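Long-range contacts in scarecrow-like protein 3 (Arabidopsis thaliana, PDB 6KPB), which probably acts as a transcription factor in plant development and binds zinc finger proteins of the IDD group, among them JACKDAW/IDD10: residues A[58-66]-A[360-368]; A[206-216]-A[227-235]. All coordinates share one frame; numbering follows the deposited sequence.

Interaction 1. Residues A[58-66]-A[360-368]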
ATOM      1  N   HIS A  58      -0.327  29.979  -5.420  1.00113.40           N
ATOM      2  CA  HIS A  58       0.232  30.379  -6.707  1.00119.00           C
ATOM      3  C   HIS A  58       0.868  29.193  -7.426  1.00112.92           C
ATOM      4  O   HIS A  58       0.642  28.993  -8.625  1.00106.68           O
ATOM      5  CB  HIS A  58       1.247  31.504  -6.502  1.00125.00           C
ATOM      6  CG  HIS A  58       1.842  32.026  -7.773  1.00129.70           C
ATOM      7  ND1 HIS A  58       1.117  32.751  -8.693  1.00131.98           N
ATOM      8  CD2 HIS A  58       3.097  31.931  -8.274  1.00130.08           C
ATOM      9  CE1 HIS A  58       1.898  33.077  -9.708  1.00134.98           C
ATOM     10  NE2 HIS A  58       3.105  32.591  -9.479  1.00132.51           N
ATOM     11  N   LEU A  59       1.650  28.384  -6.707  1.00111.60           N
ATOM     12  CA  LEU A  59       2.255  27.202  -7.318  1.00111.93           C
ATOM     13  C   LEU A  59       1.197  26.264  -7.886  1.00109.76           C
ATOM     14  O   LEU A  59       1.363  25.723  -8.985  1.00104.32           O
ATOM     15  CB  LEU A  59       3.122  26.468  -6.294  1.00115.61           C
ATOM     16  CG  LEU A  59       4.621  26.763  -6.208  1.00120.97           C
ATOM     17  CD1 LEU A  59       5.090  26.758  -4.768  1.00117.66           C
ATOM     18  CD2 LEU A  59       5.408  25.748  -7.026  1.00125.03           C
ATOM     19  N   LEU A  60       0.097  26.064  -7.154  1.00102.74           N
ATOM     20  CA  LEU A  60      -0.937  25.145  -7.620  1.00 90.25           C
ATOM     21  C   LEU A  60      -1.553  25.631  -8.925  1.00 97.65           C
ATOM     22  O   LEU A  60      -1.667  24.869  -9.892  1.00 93.21           O
ATOM     23  CB  LEU A  60      -2.011  24.970  -6.546  1.00 89.63           C
ATOM     24  CG  LEU A  60      -1.590  24.196  -5.295  1.00 93.63           C
ATOM     25  CD1 LEU A  60      -2.687  24.205  -4.241  1.00 88.08           C
ATOM     26  CD2 LEU A  60      -1.203  22.767  -5.654  1.00 93.49           C
ATOM     27  N   LEU A  61      -1.952  26.904  -8.974  1.00104.60           N
ATOM     28  CA  LEU A  61      -2.516  27.450 -10.203  1.00109.36           C
ATOM     29  C   LEU A  61      -1.477  27.494 -11.316  1.00112.53           C
ATOM     30  O   LEU A  61      -1.781  27.175 -12.472  1.00116.31           O
ATOM     31  CB  LEU A  61      -3.088  28.845  -9.950  1.00117.71           C
ATOM     32  CG  LEU A  61      -4.500  28.952  -9.369  1.00118.69           C
ATOM     33  CD1 LEU A  61      -4.520  28.644  -7.881  1.00119.77           C
ATOM     34  CD2 LEU A  61      -5.069  30.334  -9.644  1.00123.49           C
ATOM     35  N   THR A  62      -0.242  27.880 -10.984  1.00115.36           N
ATOM     36  CA  THR A  62       0.816  27.941 -11.990  1.00119.02           C
ATOM     37  C   THR A  62       1.093  26.563 -12.573  1.00116.12           C
ATOM     38  O   THR A  62       1.090  26.380 -13.796  1.00120.37           O
ATOM     39  CB  THR A  62       2.091  28.525 -11.382  1.00122.34           C
ATOM     40  OG1 THR A  62       1.761  29.663 -10.574  1.00134.87           O
ATOM     41  CG2 THR A  62       3.052  28.951 -12.481  1.00122.70           C
ATOM     42  N   CYS A  63       1.335  25.576 -11.705  1.00115.56           N
ATOM     43  CA  CYS A  63       1.580  24.214 -12.168  1.00108.75           C
ATOM     44  C   CYS A  63       0.440  23.714 -13.042  1.00106.03           C
ATOM     45  O   CYS A  63       0.675  23.123 -14.101  1.00107.38           O
ATOM     46  CB  CYS A  63       1.783  23.284 -10.973  1.00105.92           C
ATOM     47  SG  CYS A  63       1.914  21.536 -11.405  1.00109.68           S
ATOM     48  N   ALA A  64      -0.804  23.965 -12.626  1.00105.00           N
ATOM     49  CA  ALA A  64      -1.954  23.513 -13.405  1.00102.06           C
ATOM     50  C   ALA A  64      -1.947  24.112 -14.805  1.00104.23           C
ATOM     51  O   ALA A  64      -2.323  23.443 -15.775  1.00 98.23           O
ATOM     52  CB  ALA A  64      -3.251  23.867 -12.680  1.00101.33           C
ATOM     53  N   ASN A  65      -1.530  25.374 -14.932  1.00112.44           N
ATOM     54  CA  ASN A  65      -1.394  25.971 -16.256  1.00124.89           C
ATOM     55  C   ASN A  65      -0.327  25.253 -17.072  1.00124.15           C
ATOM     56  O   ASN A  65      -0.532  24.961 -18.257  1.00127.94           O
ATOM     57  CB  ASN A  65      -1.073  27.460 -16.134  1.00134.09           C
ATOM     58  CG  ASN A  65      -2.319  28.321 -16.070  1.00141.81           C
ATOM     59  OD1 ASN A  65      -3.349  27.986 -16.657  1.00143.02           O
ATOM     60  ND2 ASN A  65      -2.231  29.440 -15.361  1.00146.22           N
ATOM     61  N   HIS A  66       0.817  24.952 -16.453  1.00118.48           N
ATOM     62  CA  HIS A  66       1.846  24.178 -17.138  1.00115.37           C
ATOM     63  C   HIS A  66       1.349  22.782 -17.492  1.00116.74           C
ATOM     64  O   HIS A  66       1.742  22.226 -18.523  1.00119.60           O
ATOM     65  CB  HIS A  66       3.104  24.095 -16.275  1.00110.65           C
ATOM     66  CG  HIS A  66       3.803  25.409 -16.104  1.00121.22           C
ATOM     67  ND1 HIS A  66       4.743  25.630 -15.121  1.00124.81           N
ATOM     68  CD2 HIS A  66       3.701  26.568 -16.795  1.00124.09           C
ATOM     69  CE1 HIS A  66       5.190  26.870 -15.213  1.00124.36           C
ATOM     70  NE2 HIS A  66       4.573  27.461 -16.220  1.00125.45           N
ATOM     71  N   LEU A 360      -9.777  21.783 -16.312  1.00105.61           N
ATOM     72  CA  LEU A 360      -9.025  21.494 -15.095  1.00 92.76           C
ATOM     73  C   LEU A 360      -9.002  22.702 -14.167  1.00 93.86           C
ATOM     74  O   LEU A 360      -9.197  22.571 -12.953  1.00102.79           O
ATOM     75  CB  LEU A 360      -7.603  21.060 -15.460  1.00 92.51           C
ATOM     76  CG  LEU A 360      -6.722  20.319 -14.446  1.00102.48           C
ATOM     77  CD1 LEU A 360      -6.131  21.247 -13.389  1.00103.15           C
ATOM     78  CD2 LEU A 360      -7.503  19.193 -13.792  1.00112.92           C
ATOM     79  N   MET A 361      -8.762  23.892 -14.724  1.00 94.76           N
ATOM     80  CA  MET A 361      -8.653  25.092 -13.898  1.00 99.67           C
ATOM     81  C   MET A 361      -9.966  25.400 -13.194  1.00 99.86           C
ATOM     82  O   MET A 361      -9.969  25.879 -12.052  1.00103.13           O
ATOM     83  CB  MET A 361      -8.213  26.278 -14.756  1.00110.76           C
ATOM     84  CG  MET A 361      -7.833  27.511 -13.955  1.00120.74           C
ATOM     85  SD  MET A 361      -6.451  27.203 -12.838  1.00123.60           S
ATOM     86  CE  MET A 361      -5.194  26.680 -14.001  1.00124.75           C
ATOM     87  N   GLU A 362     -11.092  25.137 -13.859  1.00 99.43           N
ATOM     88  CA  GLU A 362     -12.397  25.312 -13.230  1.00100.77           C
ATOM     89  C   GLU A 362     -12.514  24.458 -11.975  1.00 95.40           C
ATOM     90  O   GLU A 362     -12.772  24.967 -10.878  1.00 94.35           O
ATOM     91  CB  GLU A 362     -13.508  24.955 -14.219  1.00104.70           C
ATOM     92  CG  GLU A 362     -13.787  26.000 -15.280  1.00122.89           C
ATOM     93  CD  GLU A 362     -14.782  25.509 -16.315  1.00137.64           C
ATOM     94  OE1 GLU A 362     -14.827  24.283 -16.556  1.00142.22           O
ATOM     95  OE2 GLU A 362     -15.520  26.341 -16.881  1.00143.78           O
ATOM     96  N   ARG A 363     -12.322  23.145 -12.123  1.00 83.20           N
ATOM     97  CA  ARG A 363     -12.474  22.238 -10.992  1.00 83.00           C
ATOM     98  C   ARG A 363     -11.427  22.496  -9.918  1.00 85.73           C
ATOM     99  O   ARG A 363     -11.713  22.331  -8.729  1.00 88.78           O
ATOM    100  CB  ARG A 363     -12.404  20.790 -11.474  1.00 87.72           C
ATOM    101  CG  ARG A 363     -13.344  20.495 -12.630  1.00 96.32           C
ATOM    102  CD  ARG A 363     -13.560  19.005 -12.818  1.00 97.06           C
ATOM    103  NE  ARG A 363     -12.320  18.295 -13.110  1.00 97.64           N
ATOM    104  CZ  ARG A 363     -11.759  18.236 -14.314  1.00 97.92           C
ATOM    105  NH1 ARG A 363     -12.325  18.852 -15.344  1.00 90.72           N
ATOM    106  NH2 ARG A 363     -10.632  17.559 -14.488  1.00 99.82           N
ATOM    107  N   LEU A 364     -10.220  22.909 -10.311  1.00 91.28           N
ATOM    108  CA  LEU A 364      -9.187  23.197  -9.323  1.00 86.05           C
ATOM    109  C   LEU A 364      -9.556  24.404  -8.470  1.00 87.22           C
ATOM    110  O   LEU A 364      -9.354  24.391  -7.251  1.00 86.07           O
ATOM    111  CB  LEU A 364      -7.843  23.423 -10.013  1.00 91.37           C
ATOM    112  CG  LEU A 364      -6.705  23.855  -9.087  1.00 89.27           C
ATOM    113  CD1 LEU A 364      -6.478  22.814  -8.007  1.00 93.54           C
ATOM    114  CD2 LEU A 364      -5.430  24.097  -9.870  1.00 94.75           C
ATOM    115  N   LEU A 365     -10.099  25.453  -9.090  1.00 92.96           N
ATOM    116  CA  LEU A 365     -10.439  26.660  -8.342  1.00 95.98           C
ATOM    117  C   LEU A 365     -11.518  26.381  -7.303  1.00100.85           C
ATOM    118  O   LEU A 365     -11.375  26.744  -6.131  1.00103.24           O
ATOM    119  CB  LEU A 365     -10.886  27.765  -9.299  1.00 99.47           C
ATOM    120  CG  LEU A 365      -9.762  28.504 -10.027  1.00103.83           C
ATOM    121  CD1 LEU A 365     -10.323  29.585 -10.936  1.00 97.64           C
ATOM    122  CD2 LEU A 365      -8.784  29.097  -9.023  1.00105.40           C
ATOM    123  N   GLU A 366     -12.605  25.726  -7.714  1.00 98.65           N
ATOM    124  CA  GLU A 366     -13.710  25.483  -6.792  1.00 94.99           C
ATOM    125  C   GLU A 366     -13.333  24.460  -5.726  1.00 87.28           C
ATOM    126  O   GLU A 366     -13.609  24.661  -4.538  1.00 90.94           O
ATOM    127  CB  GLU A 366     -14.951  25.033  -7.564  1.00 99.41           C
ATOM    128  CG  GLU A 366     -15.765  26.184  -8.124  1.00100.89           C
ATOM    129  CD  GLU A 366     -16.212  27.153  -7.045  1.00113.66           C
ATOM    130  OE1 GLU A 366     -16.969  26.735  -6.143  1.00117.64           O
ATOM    131  OE2 GLU A 366     -15.795  28.329  -7.091  1.00123.06           O
ATOM    132  N   SER A 367     -12.702  23.354  -6.132  1.00 81.64           N
ATOM    133  CA  SER A 367     -12.348  22.319  -5.164  1.00 82.27           C
ATOM    134  C   SER A 367     -11.361  22.834  -4.126  1.00 88.73           C
ATOM    135  O   SER A 367     -11.377  22.378  -2.976  1.00 88.40           O
ATOM    136  CB  SER A 367     -11.775  21.095  -5.879  1.00 82.78           C
ATOM    137  OG  SER A 367     -10.618  21.435  -6.625  1.00 86.96           O
ATOM    138  N   LEU A 368     -10.496  23.778  -4.506  1.00 86.88           N
ATOM    139  CA  LEU A 368      -9.599  24.386  -3.527  1.00 86.33           C
ATOM    140  C   LEU A 368     -10.386  25.080  -2.424  1.00 84.50           C
ATOM    141  O   LEU A 368     -10.044  24.968  -1.242  1.00 86.82           O
ATOM    142  CB  LEU A 368      -8.653  25.372  -4.213  1.00 93.68           C
ATOM    143  CG  LEU A 368      -7.342  24.805  -4.766  1.00 88.12           C
ATOM    144  CD1 LEU A 368      -6.541  25.889  -5.470  1.00 83.20           C
ATOM    145  CD2 LEU A 368      -6.527  24.172  -3.650  1.00 88.75           C
TER
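Ala64 and Leu364 make the tightest apolar contact between two nearly antiparallel helical segments, residues 58-66 and 360-368, where the methyl of a small residue meets the longer side chains of the other helix. The segment axes approach to 10.5 Å at an angle of 165°. Ala64 CB lies 3.6 Å from Leu364 CD2, and Leu360 CD1 and Met361 CE converge on the same methyl. Towards the other end, leucine meets leucine: Leu60 CD1 touches Leu368 CD2 at 3.9 Å, while Leu61 divides its two branches, CD2 reaching Leu365 CD2 at 4.0 Å and CD1 turning to Leu368 CD1. Leu61 and Leu365 cross at about a right angle.

Met361 brings apolar and polar surfaces together. Its CG stands anti to the backbone N (chi1 -170°), and bends at chi2 and chi3 then fold the chain across the interface. Met361 CE ends 3.7 Å from Ala64 CB and 3.5 Å from Asn65 OD1, the asparagine lying across the methionine. Backbone oxygens are touched as well, Leu60 O by Leu364 CD2 at 3.8 Å and Leu61 O by Met361 CE.

The contact joins helix 49-69, in the predicted leucine repeat I, to helix 360-381, in the predicted PFYRE region. On other sides of the first helix, Leu59 and Cys63 pack on helix 72-85; beside the second, Leu364 meets Phe100 of helix 92-109 and Ile405 of helix 387-406.

Interaction 2. Residues A[206-216]-A[227-235]; sequences KEVLEQMAHRL and FQFNPVVSR
This is apolar helix-on-strand packing at the parallel part of the central sheet: Leu209, Met212, Ala213 and Leu216 of helix 206-223 lie against Phe227, Phe229, Pro231 and Val233 of strand 227-233. The segment axes run nearly antiparallel, at 169°, and come within 9.0 Å.

Phe229 stands at the centre. With CG anti to the backbone N (chi1 178°), its ring rises to the helix, where Ala213 CA lies over one face, offset toward the rim, and Ala213 CB sits 3.5 Å from Phe229 CD1. The side chains of Met212 and Phe229 cross at about a right angle; Met212 SD lies 5.0 Å from the centroid of the Phe229 ring and 63° off its normal, an oblique Met-aromatic contact. Leu216 CD1 approaches Phe229 CD2 at 4.0 Å. An alanine in place of Phe229 would take away the whole ring and would probably leave Met212 SD without its aromatic partner and a gap beneath Ala213.

Strand 196-203, helix 206-223 and strand 227-233 form a beta-alpha-beta crossover, the two strands parallel and hydrogen-bonded through pairs such as Asn230 with Ile199, consistent with the Rossmann-like clan to which the GRAS family is assigned.

At one end of the contact Leu216 CB packs on Phe227 CZ at 3.7 Å. At the other, Val233 CG2 is shared: Leu209 CD1 meets it at 3.6 Å, and the aliphatic part of the bent Lys206 chain reaches it through CG at 3.8 Å. Leu209 also leans on Pro231, and its side chain touches His203 of the neighbouring strand.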
ATOM      1  N   LYS A 206     -18.689  -7.694   0.892  1.00107.67           N
ATOM      2  CA  LYS A 206     -19.509  -8.564   1.732  1.00111.60           C
ATOM      3  C   LYS A 206     -19.351  -8.230   3.210  1.00111.62           C
ATOM      4  O   LYS A 206     -20.338  -8.176   3.942  1.00119.31           O
ATOM      5  CB  LYS A 206     -19.157 -10.032   1.484  1.00121.36           C
ATOM      6  CG  LYS A 206     -20.220 -10.804   0.719  1.00131.06           C
ATOM      7  CD  LYS A 206     -20.425 -12.190   1.307  1.00135.58           C
ATOM      8  CE  LYS A 206     -21.573 -12.204   2.304  1.00136.06           C
ATOM      9  NZ  LYS A 206     -22.892 -12.355   1.629  1.00136.18           N
ATOM     10  N   GLU A 207     -18.112  -8.006   3.657  1.00106.92           N
ATOM     11  CA  GLU A 207     -17.857  -7.764   5.074  1.00114.06           C
ATOM     12  C   GLU A 207     -18.643  -6.570   5.598  1.00107.78           C
ATOM     13  O   GLU A 207     -19.076  -6.571   6.756  1.00108.29           O
ATOM     14  CB  GLU A 207     -16.360  -7.554   5.309  1.00121.38           C
ATOM     15  CG  GLU A 207     -15.478  -8.694   4.821  1.00127.40           C
ATOM     16  CD  GLU A 207     -15.066  -8.542   3.367  1.00128.32           C
ATOM     17  OE1 GLU A 207     -13.991  -9.057   3.001  1.00126.45           O
ATOM     18  OE2 GLU A 207     -15.811  -7.904   2.591  1.00126.20           O
ATOM     19  N   VAL A 208     -18.840  -5.546   4.766  1.00101.92           N
ATOM     20  CA  VAL A 208     -19.641  -4.398   5.178  1.00100.38           C
ATOM     21  C   VAL A 208     -21.099  -4.804   5.357  1.00 97.93           C
ATOM     22  O   VAL A 208     -21.766  -4.375   6.305  1.00 95.96           O
ATOM     23  CB  VAL A 208     -19.489  -3.255   4.159  1.00106.54           C
ATOM     24  CG1 VAL A 208     -20.303  -2.047   4.586  1.00109.31           C
ATOM     25  CG2 VAL A 208     -18.025  -2.886   3.997  1.00106.87           C
ATOM     26  N   LEU A 209     -21.615  -5.642   4.454  1.00 96.91           N
ATOM     27  CA  LEU A 209     -23.001  -6.084   4.562  1.00 97.07           C
ATOM     28  C   LEU A 209     -23.188  -7.082   5.696  1.00103.64           C
ATOM     29  O   LEU A 209     -24.259  -7.123   6.310  1.00111.79           O
ATOM     30  CB  LEU A 209     -23.458  -6.687   3.234  1.00 98.29           C
ATOM     31  CG  LEU A 209     -23.504  -5.707   2.059  1.00 98.06           C
ATOM     32  CD1 LEU A 209     -23.504  -6.450   0.736  1.00103.48           C
ATOM     33  CD2 LEU A 209     -24.725  -4.807   2.164  1.00 99.34           C
ATOM     34  N   GLU A 210     -22.166  -7.890   5.988  1.00110.78           N
ATOM     35  CA  GLU A 210     -22.265  -8.834   7.096  1.00121.93           C
ATOM     36  C   GLU A 210     -22.371  -8.110   8.432  1.00113.30           C
ATOM     37  O   GLU A 210     -23.170  -8.497   9.293  1.00107.01           O
ATOM     38  CB  GLU A 210     -21.061  -9.777   7.097  1.00134.69           C
ATOM     39  CG  GLU A 210     -20.925 -10.631   5.849  1.00148.27           C
ATOM     40  CD  GLU A 210     -19.718 -11.547   5.908  1.00162.28           C
ATOM     41  OE1 GLU A 210     -19.688 -12.546   5.160  1.00166.86           O
ATOM     42  OE2 GLU A 210     -18.800 -11.269   6.709  1.00164.70           O
ATOM     43  N   GLN A 211     -21.572  -7.057   8.627  1.00109.33           N
ATOM     44  CA  GLN A 211     -21.622  -6.317   9.885  1.00109.06           C
ATOM     45  C   GLN A 211     -22.947  -5.582  10.042  1.00100.58           C
ATOM     46  O   GLN A 211     -23.540  -5.587  11.126  1.00 98.75           O
ATOM     47  CB  GLN A 211     -20.451  -5.340   9.970  1.00108.25           C
ATOM     48  CG  GLN A 211     -19.087  -6.006  10.024  1.00117.34           C
ATOM     49  CD  GLN A 211     -17.967  -5.016  10.268  1.00124.19           C
ATOM     50  OE1 GLN A 211     -16.791  -5.339  10.099  1.00131.46           O
ATOM     51  NE2 GLN A 211     -18.326  -3.803  10.670  1.00120.59           N
ATOM     52  N   MET A 212     -23.428  -4.943   8.973  1.00 89.36           N
ATOM     53  CA  MET A 212     -24.714  -4.259   9.050  1.00 91.73           C
ATOM     54  C   MET A 212     -25.839  -5.247   9.324  1.00103.13           C
ATOM     55  O   MET A 212     -26.674  -5.025  10.209  1.00106.42           O
ATOM     56  CB  MET A 212     -24.987  -3.485   7.763  1.00 88.85           C
ATOM     57  CG  MET A 212     -26.429  -3.029   7.643  1.00 96.10           C
ATOM     58  SD  MET A 212     -26.691  -1.798   6.360  1.00114.82           S
ATOM     59  CE  MET A 212     -25.558  -0.516   6.884  1.00101.37           C
ATOM     60  N   ALA A 213     -25.873  -6.351   8.574  1.00102.75           N
ATOM     61  CA  ALA A 213     -26.910  -7.358   8.771  1.00 90.44           C
ATOM     62  C   ALA A 213     -26.909  -7.875  10.202  1.00101.78           C
ATOM     63  O   ALA A 213     -27.965  -7.979  10.837  1.00116.79           O
ATOM     64  CB  ALA A 213     -26.716  -8.509   7.784  1.00 86.15           C
ATOM     65  N   HIS A 214     -25.727  -8.200  10.728  1.00 96.71           N
ATOM     66  CA  HIS A 214     -25.639  -8.699  12.097  1.00104.81           C
ATOM     67  C   HIS A 214     -26.148  -7.670  13.097  1.00105.05           C
ATOM     68  O   HIS A 214     -26.888  -8.010  14.029  1.00101.97           O
ATOM     69  CB  HIS A 214     -24.197  -9.090  12.424  1.00108.29           C
ATOM     70  CG  HIS A 214     -23.986  -9.482  13.854  1.00114.93           C
ATOM     71  ND1 HIS A 214     -23.594  -8.582  14.823  1.00118.05           N
ATOM     72  CD2 HIS A 214     -24.115 -10.675  14.480  1.00119.33           C
ATOM     73  CE1 HIS A 214     -23.490  -9.205  15.983  1.00119.94           C
ATOM     74  NE2 HIS A 214     -23.800 -10.476  15.802  1.00121.15           N
ATOM     75  N   ARG A 215     -25.770  -6.403  12.918  1.00 99.27           N
ATOM     76  CA  ARG A 215     -26.166  -5.381  13.881  1.00 96.20           C
ATOM     77  C   ARG A 215     -27.653  -5.070  13.782  1.00101.82           C
ATOM     78  O   ARG A 215     -28.306  -4.841  14.801  1.00100.68           O
ATOM     79  CB  ARG A 215     -25.348  -4.105  13.672  1.00 95.34           C
ATOM     80  CG  ARG A 215     -25.314  -3.184  14.880  1.00111.82           C
ATOM     81  CD  ARG A 215     -23.885  -2.904  15.317  1.00108.88           C
ATOM     82  NE  ARG A 215     -23.766  -1.624  16.010  1.00116.48           N
ATOM     83  CZ  ARG A 215     -23.380  -0.493  15.430  1.00118.18           C
ATOM     84  NH1 ARG A 215     -23.073  -0.479  14.140  1.00118.34           N
ATOM     85  NH2 ARG A 215     -23.301   0.625  16.139  1.00121.92           N
ATOM     86  N   LEU A 216     -28.201  -5.058  12.565  1.00102.13           N
ATOM     87  CA  LEU A 216     -29.614  -4.731  12.399  1.00 91.91           C
ATOM     88  C   LEU A 216     -30.510  -5.852  12.912  1.00 95.42           C
ATOM     89  O   LEU A 216     -31.508  -5.592  13.594  1.00104.72           O
ATOM     90  CB  LEU A 216     -29.914  -4.423  10.933  1.00 84.79           C
ATOM     91  CG  LEU A 216     -29.238  -3.178  10.355  1.00 86.02           C
ATOM     92  CD1 LEU A 216     -29.800  -2.846   8.980  1.00 82.23           C
ATOM     93  CD2 LEU A 216     -29.376  -1.989  11.297  1.00 84.52           C
ATOM     94  N   PHE A 227     -38.557  -8.052  11.004  1.00 88.38           N
ATOM     95  CA  PHE A 227     -37.576  -7.347  10.197  1.00 90.24           C
ATOM     96  C   PHE A 227     -36.848  -8.327   9.293  1.00 96.57           C
ATOM     97  O   PHE A 227     -36.550  -9.456   9.695  1.00 99.49           O
ATOM     98  CB  PHE A 227     -36.582  -6.595  11.096  1.00 80.75           C
ATOM     99  CG  PHE A 227     -35.343  -6.128  10.386  1.00 91.19           C
ATOM    100  CD1 PHE A 227     -35.378  -5.023   9.551  1.00 98.48           C
ATOM    101  CD2 PHE A 227     -34.135  -6.781  10.575  1.00 96.54           C
ATOM    102  CE1 PHE A 227     -34.234  -4.588   8.906  1.00 85.64           C
ATOM    103  CE2 PHE A 227     -32.989  -6.351   9.933  1.00 97.26           C
ATOM    104  CZ  PHE A 227     -33.039  -5.253   9.098  1.00 93.96           C
ATOM    105  N   GLN A 228     -36.569  -7.891   8.068  1.00103.84           N
ATOM    106  CA  GLN A 228     -35.838  -8.696   7.101  1.00109.25           C
ATOM    107  C   GLN A 228     -34.788  -7.827   6.432  1.00113.77           C
ATOM    108  O   GLN A 228     -35.075  -6.696   6.027  1.00105.47           O
ATOM    109  CB  GLN A 228     -36.779  -9.305   6.055  1.00110.57           C
ATOM    110  CG  GLN A 228     -36.108 -10.285   5.107  1.00116.16           C
ATOM    111  CD  GLN A 228     -37.104 -11.020   4.234  1.00126.83           C
ATOM    112  OE1 GLN A 228     -38.309 -10.773   4.307  1.00124.64           O
ATOM    113  NE2 GLN A 228     -36.609 -11.932   3.408  1.00135.68           N
ATOM    114  N   PHE A 229     -33.570  -8.350   6.334  1.00113.03           N
ATOM    115  CA  PHE A 229     -32.472  -7.680   5.651  1.00102.61           C
ATOM    116  C   PHE A 229     -31.928  -8.622   4.590  1.00110.29           C
ATOM    117  O   PHE A 229     -31.443  -9.712   4.915  1.00117.35           O
ATOM    118  CB  PHE A 229     -31.370  -7.276   6.632  1.00 95.72           C
ATOM    119  CG  PHE A 229     -30.178  -6.626   5.977  1.00 94.56           C
ATOM    120  CD1 PHE A 229     -29.119  -7.393   5.521  1.00 94.68           C
ATOM    121  CD2 PHE A 229     -30.117  -5.250   5.822  1.00 90.96           C
ATOM    122  CE1 PHE A 229     -28.024  -6.804   4.920  1.00 97.70           C
ATOM    123  CE2 PHE A 229     -29.021  -4.656   5.223  1.00 95.86           C
ATOM    124  CZ  PHE A 229     -27.974  -5.435   4.772  1.00 95.33           C
ATOM    125  N   ASN A 230     -32.013  -8.207   3.328  1.00102.90           N
ATOM    126  CA  ASN A 230     -31.420  -8.965   2.239  1.00116.99           C
ATOM    127  C   ASN A 230     -30.273  -8.165   1.643  1.00113.50           C
ATOM    128  O   ASN A 230     -30.494  -7.059   1.123  1.00102.50           O
ATOM    129  CB  ASN A 230     -32.458  -9.313   1.167  1.00128.67           C
ATOM    130  CG  ASN A 230     -33.188  -8.096   0.630  1.00137.78           C
ATOM    131  OD1 ASN A 230     -33.307  -7.077   1.310  1.00143.53           O
ATOM    132  ND2 ASN A 230     -33.688  -8.202  -0.597  1.00134.38           N
ATOM    133  N   PRO A 231     -29.041  -8.654   1.725  1.00105.40           N
ATOM    134  CA  PRO A 231     -27.918  -7.927   1.132  1.00103.35           C
ATOM    135  C   PRO A 231     -27.874  -8.099  -0.377  1.00 99.08           C
ATOM    136  O   PRO A 231     -28.337  -9.097  -0.931  1.00 99.80           O
ATOM    137  CB  PRO A 231     -26.697  -8.572   1.797  1.00103.10           C
ATOM    138  CG  PRO A 231     -27.138  -9.971   2.074  1.00102.14           C
ATOM    139  CD  PRO A 231     -28.606  -9.885   2.411  1.00100.02           C
ATOM    140  N   VAL A 232     -27.311  -7.093  -1.040  1.00100.31           N
ATOM    141  CA  VAL A 232     -27.095  -7.116  -2.481  1.00102.86           C
ATOM    142  C   VAL A 232     -25.646  -6.716  -2.722  1.00109.73           C
ATOM    143  O   VAL A 232     -25.286  -5.543  -2.559  1.00100.84           O
ATOM    144  CB  VAL A 232     -28.055  -6.188  -3.236  1.00 98.64           C
ATOM    145  CG1 VAL A 232     -27.691  -6.138  -4.711  1.00100.41           C
ATOM    146  CG2 VAL A 232     -29.495  -6.652  -3.058  1.00 95.10           C
ATOM    147  N   VAL A 233     -24.815  -7.685  -3.094  1.00115.26           N
ATOM    148  CA  VAL A 233     -23.403  -7.444  -3.372  1.00104.10           C
ATOM    149  C   VAL A 233     -23.284  -7.013  -4.829  1.00104.92           C
ATOM    150  O   VAL A 233     -23.432  -7.831  -5.741  1.00106.11           O
ATOM    151  CB  VAL A 233     -22.552  -8.687  -3.090  1.00103.29           C
ATOM    152  CG1 VAL A 233     -21.108  -8.439  -3.492  1.00103.49           C
ATOM    153  CG2 VAL A 233     -22.639  -9.069  -1.623  1.00108.48           C
ATOM    154  N   SER A 234     -23.010  -5.728  -5.048  1.00102.95           N
ATOM    155  CA  SER A 234     -22.891  -5.193  -6.396  1.00105.72           C
ATOM    156  C   SER A 234     -22.330  -3.780  -6.332  1.00113.62           C
ATOM    157  O   SER A 234     -22.571  -3.046  -5.369  1.00107.18           O
ATOM    158  CB  SER A 234     -24.243  -5.181  -7.121  1.00106.45           C
ATOM    159  OG  SER A 234     -24.196  -4.348  -8.267  1.00111.19           O
ATOM    160  N   ARG A 235     -21.573  -3.419  -7.365  1.00121.14           N
ATOM    161  CA  ARG A 235     -21.304  -2.016  -7.627  1.00110.07           C
ATOM    162  C   ARG A 235     -22.569  -1.355  -8.165  1.00116.83           C
ATOM    163  O   ARG A 235     -23.443  -2.010  -8.739  1.00116.20           O
ATOM    164  CB  ARG A 235     -20.151  -1.863  -8.618  1.00106.33           C
TER

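Overall arrangement
The two contacts show how one chain can combine local and distant closures within a single GRAS domain. Interaction 2 joins neighbouring elements, with only 10 residues between its segments, whereas interaction 1 brings together helices separated by 293 residues; the crossover of interaction 2 is nested within that long excursion. In space they lie on opposite sides of the chain's centre, with their own centres 41 Å apart and nearest atoms about 22 Å apart, so neither touches the other. Interaction 1 belongs to a helical bundle in which sequence-distant helices meet, while interaction 2 belongs to the layer where a helix covers the parallel part of the mixed sheet.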